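Local coordinates for protein transcriptional regulator, LacI family (Arthrobacter sp., PDB 4RKQ) that probably regulates transcription as a LacI-family factor whose periplasmic binding protein-like region is expected to bind a sugar or related small effector, at residues A105-D111 / S272-H278. Residues are numbered along the deposited sequence; the frame is centred on the assembly and turned at random.
Sequences AGSINFD and SRTTLKH
Residues 273-276 run parallel to strand 106-110, the short axes 4.6 Å apart and their N-to-C directions 23° apart (signed crossing angle -23°), with both backbones extended and CA-CA spacings of 4.8 Å at the bridges S107-R273, I108-T274, N109-T275 and F110-L276. The pairing begins at S272, whose O accepts from S107 N (3.0 Å); its OG bonds to S269 O. R273 makes no backbone hydrogen bond to 105-111; its side chain curls back so that the guanidinium lies with one face over S107 CB, while NH2 bonds to A104 O. T274 bonds to strand 106-110 through both N, to S107 O (2.9 Å), and O, to N109 N (2.9 Å), and its CB meets I108 CD1 at 3.6 Å. Such a ladder, with each linking residue bonded to the two neighbours of its partner, is the parallel-sheet pattern; here it brings a late strand of the chain beside 106-110 in the N-terminal lobe of the two-lobed periplasmic-binding-protein fold, helix 246-262 covering the face that bears I108 and L276. T275 points to the opposite face, with S107 and R273. L276 repeats the double link, N to N109 O (2.9 Å) and O to D111 N (3.0 Å), and its m, t rotamer carries CD1 onto I108 CG2 (3.7 Å), while CB packs on F110 CD2 (3.9 Å). K277 has CB directed away, yet NZ returns to form a salt bridge with D111 OD2 (2.7 Å); D111 OD1 N-caps helix 112-125 through H114 N. At H278, CE1 lies 3.7 Å from F110 CB, and one water joins H278 N (2.8 Å) and ND1 (2.8 Å) to D111 O (2.7 Å).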
ATOM      1  N   ALA A 105     -23.500 -13.970  -5.367  1.00 14.44           N
ATOM      2  CA  ALA A 105     -24.100 -14.379  -4.104  1.00 15.45           C
ATOM      3  C   ALA A 105     -24.214 -13.247  -3.114  1.00 20.69           C
ATOM      4  O   ALA A 105     -25.184 -13.194  -2.380  1.00 14.51           O
ATOM      5  CB  ALA A 105     -23.299 -15.527  -3.491  1.00 19.47           C
ATOM      6  N   GLY A 106     -23.216 -12.355  -3.091  1.00 16.11           N
ATOM      7  CA  GLY A 106     -23.176 -11.277  -2.151  1.00 14.36           C
ATOM      8  C   GLY A 106     -22.577 -10.047  -2.742  1.00 17.00           C
ATOM      9  O   GLY A 106     -21.778 -10.122  -3.687  1.00 15.63           O
ATOM     10  N   SER A 107     -22.936  -8.913  -2.161  1.00 15.50           N
ATOM     11  CA  SER A 107     -22.462  -7.589  -2.675  1.00 15.75           C
ATOM     12  C   SER A 107     -22.434  -6.564  -1.589  1.00 17.82           C
ATOM     13  O   SER A 107     -23.310  -6.507  -0.753  1.00 16.41           O
ATOM     14  CB  SER A 107     -23.385  -7.071  -3.783  1.00 19.24           C
ATOM     15  OG  SER A 107     -22.882  -5.916  -4.428  1.00 19.01           O
ATOM     16  N   ILE A 108     -21.404  -5.731  -1.628  1.00 15.87           N
ATOM     17  CA  ILE A 108     -21.280  -4.569  -0.773  1.00 18.91           C
ATOM     18  C   ILE A 108     -21.188  -3.342  -1.716  1.00 19.21           C
ATOM     19  O   ILE A 108     -20.367  -3.307  -2.633  1.00 17.71           O
ATOM     20  CB  ILE A 108     -19.976  -4.607   0.076  1.00 17.73           C
ATOM     21  CG1 ILE A 108     -19.753  -5.874   0.911  1.00 28.05           C
ATOM     22  CG2 ILE A 108     -19.830  -3.349   0.911  1.00 15.80           C
ATOM     23  CD1 ILE A 108     -20.815  -6.210   1.917  1.00 34.29           C
ATOM     24  N   ASN A 109     -22.097  -2.389  -1.550  1.00 15.15           N
ATOM     25  CA  ASN A 109     -22.116  -1.139  -2.357  1.00 13.56           C
ATOM     26  C   ASN A 109     -22.032   0.019  -1.360  1.00 23.11           C
ATOM     27  O   ASN A 109     -22.192  -0.160  -0.140  1.00 20.88           O
ATOM     28  CB  ASN A 109     -23.361  -1.024  -3.241  1.00 18.07           C
ATOM     29  CG  ASN A 109     -23.183  -1.644  -4.646  1.00 43.10           C
ATOM     30  OD1 ASN A 109     -22.185  -2.266  -4.960  1.00 49.62           O
ATOM     31  ND2 ASN A 109     -24.188  -1.481  -5.484  1.00 49.56           N
ATOM     32  N   PHE A 110     -21.753   1.208  -1.860  1.00 18.11           N
ATOM     33  CA  PHE A 110     -21.587   2.381  -0.971  1.00 14.02           C
ATOM     34  C   PHE A 110     -22.590   3.422  -1.452  1.00 23.33           C
ATOM     35  O   PHE A 110     -22.885   3.468  -2.627  1.00 23.98           O
ATOM     36  CB  PHE A 110     -20.181   2.900  -1.044  1.00 24.12           C
ATOM     37  CG  PHE A 110     -19.169   1.851  -0.704  1.00 19.40           C
ATOM     38  CD1 PHE A 110     -18.704   0.987  -1.684  1.00 24.49           C
ATOM     39  CD2 PHE A 110     -18.749   1.681   0.597  1.00 27.49           C
ATOM     40  CE1 PHE A 110     -17.826  -0.034  -1.366  1.00 27.11           C
ATOM     41  CE2 PHE A 110     -17.844   0.695   0.916  1.00 28.31           C
ATOM     42  CZ  PHE A 110     -17.391  -0.165  -0.064  1.00 22.35           C
ATOM     43  N   ASP A 111     -23.129   4.198  -0.521  1.00 22.76           N
ATOM     44  CA  ASP A 111     -24.121   5.231  -0.831  1.00 24.97           C
ATOM     45  C   ASP A 111     -23.434   6.494  -1.301  1.00 23.09           C
ATOM     46  O   ASP A 111     -23.063   7.348  -0.489  1.00 21.67           O
ATOM     47  CB  ASP A 111     -24.903   5.522   0.427  1.00 22.06           C
ATOM     48  CG  ASP A 111     -26.074   6.450   0.193  1.00 36.74           C
ATOM     49  OD1 ASP A 111     -26.173   7.142  -0.847  1.00 23.14           O
ATOM     50  OD2 ASP A 111     -26.887   6.490   1.099  1.00 28.67           O
ATOM     51  N   SER A 272     -28.489 -10.296   1.135  1.00 13.82           N
ATOM     52  CA  SER A 272     -27.115 -10.575   0.713  1.00 14.64           C
ATOM     53  C   SER A 272     -26.455  -9.327   0.098  1.00 22.91           C
ATOM     54  O   SER A 272     -25.292  -9.385  -0.290  1.00 15.21           O
ATOM     55  CB  SER A 272     -27.065 -11.714  -0.276  1.00 16.92           C
ATOM     56  OG  SER A 272     -27.526 -11.346  -1.585  1.00 16.95           O
ATOM     57  N   ARG A 273     -27.209  -8.227  -0.021  1.00 13.36           N
ATOM     58  CA  ARG A 273     -26.673  -6.952  -0.476  1.00 17.21           C
ATOM     59  C   ARG A 273     -26.609  -5.926   0.653  1.00 19.88           C
ATOM     60  O   ARG A 273     -27.614  -5.523   1.167  1.00 26.67           O
ATOM     61  CB  ARG A 273     -27.521  -6.419  -1.601  1.00 17.91           C
ATOM     62  CG  ARG A 273     -27.232  -7.091  -2.921  1.00 18.93           C
ATOM     63  CD  ARG A 273     -28.034  -8.362  -3.144  1.00 20.24           C
ATOM     64  NE  ARG A 273     -27.738  -8.780  -4.511  1.00 15.81           N
ATOM     65  CZ  ARG A 273     -26.876  -9.723  -4.846  1.00 22.05           C
ATOM     66  NH1 ARG A 273     -26.253 -10.427  -3.915  1.00 18.12           N
ATOM     67  NH2 ARG A 273     -26.651  -9.958  -6.124  1.00 14.38           N
ATOM     68  N   THR A 274     -25.402  -5.526   1.019  1.00 12.62           N
ATOM     69  CA  THR A 274     -25.175  -4.544   2.050  1.00 19.85           C
ATOM     70  C   THR A 274     -24.742  -3.195   1.431  1.00 19.12           C
ATOM     71  O   THR A 274     -23.929  -3.126   0.512  1.00 17.77           O
ATOM     72  CB  THR A 274     -24.044  -5.022   3.002  1.00 23.53           C
ATOM     73  OG1 THR A 274     -24.323  -6.313   3.543  1.00 27.23           O
ATOM     74  CG2 THR A 274     -23.819  -4.032   4.154  1.00 30.89           C
ATOM     75  N   THR A 275     -25.282  -2.114   1.979  1.00 25.80           N
ATOM     76  CA  THR A 275     -24.946  -0.776   1.542  1.00 29.61           C
ATOM     77  C   THR A 275     -24.303  -0.100   2.722  1.00 31.69           C
ATOM     78  O   THR A 275     -24.939   0.008   3.782  1.00 28.89           O
ATOM     79  CB  THR A 275     -26.199   0.047   1.188  1.00 37.13           C
ATOM     80  OG1 THR A 275     -26.903  -0.591   0.133  1.00 39.18           O
ATOM     81  CG2 THR A 275     -25.795   1.467   0.740  1.00 44.81           C
ATOM     82  N   LEU A 276     -23.062   0.356   2.529  1.00 21.29           N
ATOM     83  CA  LEU A 276     -22.296   1.035   3.554  1.00 19.35           C
ATOM     84  C   LEU A 276     -22.255   2.539   3.269  1.00 23.45           C
ATOM     85  O   LEU A 276     -22.409   2.975   2.129  1.00 19.64           O
ATOM     86  CB  LEU A 276     -20.875   0.470   3.625  1.00 22.57           C
ATOM     87  CG  LEU A 276     -20.754  -1.002   3.934  1.00 19.35           C
ATOM     88  CD1 LEU A 276     -19.283  -1.368   3.951  1.00 28.09           C
ATOM     89  CD2 LEU A 276     -21.435  -1.352   5.240  1.00 22.34           C
ATOM     90  N   LYS A 277     -22.012   3.319   4.314  1.00 20.26           N
ATOM     91  CA  LYS A 277     -21.998   4.787   4.218  0.50 21.38           C
ATOM     92  C   LYS A 277     -20.656   5.324   4.704  1.00 30.99           C
ATOM     93  O   LYS A 277     -20.186   4.933   5.779  1.00 24.71           O
ATOM     94  CB  LYS A 277     -23.128   5.388   5.057  0.50 25.24           C
ATOM     95  CG  LYS A 277     -24.539   5.040   4.589  0.50 42.32           C
ATOM     96  CD  LYS A 277     -25.507   6.195   4.819  0.50 53.75           C
ATOM     97  CE  LYS A 277     -26.963   5.770   4.655  0.50 63.96           C
ATOM     98  NZ  LYS A 277     -27.232   5.050   3.379  0.50 35.71           N
ATOM     99  N   HIS A 278     -20.047   6.227   3.920  1.00 23.32           N
ATOM    100  CA  HIS A 278     -18.802   6.886   4.324  1.00 22.04           C
ATOM    101  C   HIS A 278     -19.141   7.924   5.380  1.00 22.26           C
ATOM    102  O   HIS A 278     -20.278   8.366   5.470  1.00 23.37           O
ATOM    103  CB  HIS A 278     -18.182   7.638   3.162  1.00 24.53           C
ATOM    104  CG  HIS A 278     -17.723   6.770   2.041  1.00 20.42           C
ATOM    105  ND1 HIS A 278     -18.592   6.218   1.124  1.00 18.63           N
ATOM    106  CD2 HIS A 278     -16.480   6.367   1.683  1.00 22.31           C
ATOM    107  CE1 HIS A 278     -17.899   5.535   0.230  1.00 22.03           C
ATOM    108  NE2 HIS A 278     -16.615   5.627   0.530  1.00 24.21           N
TER
HETATM  109  O   HOH W   1     -21.269   6.795   1.439  1.00 31.44           O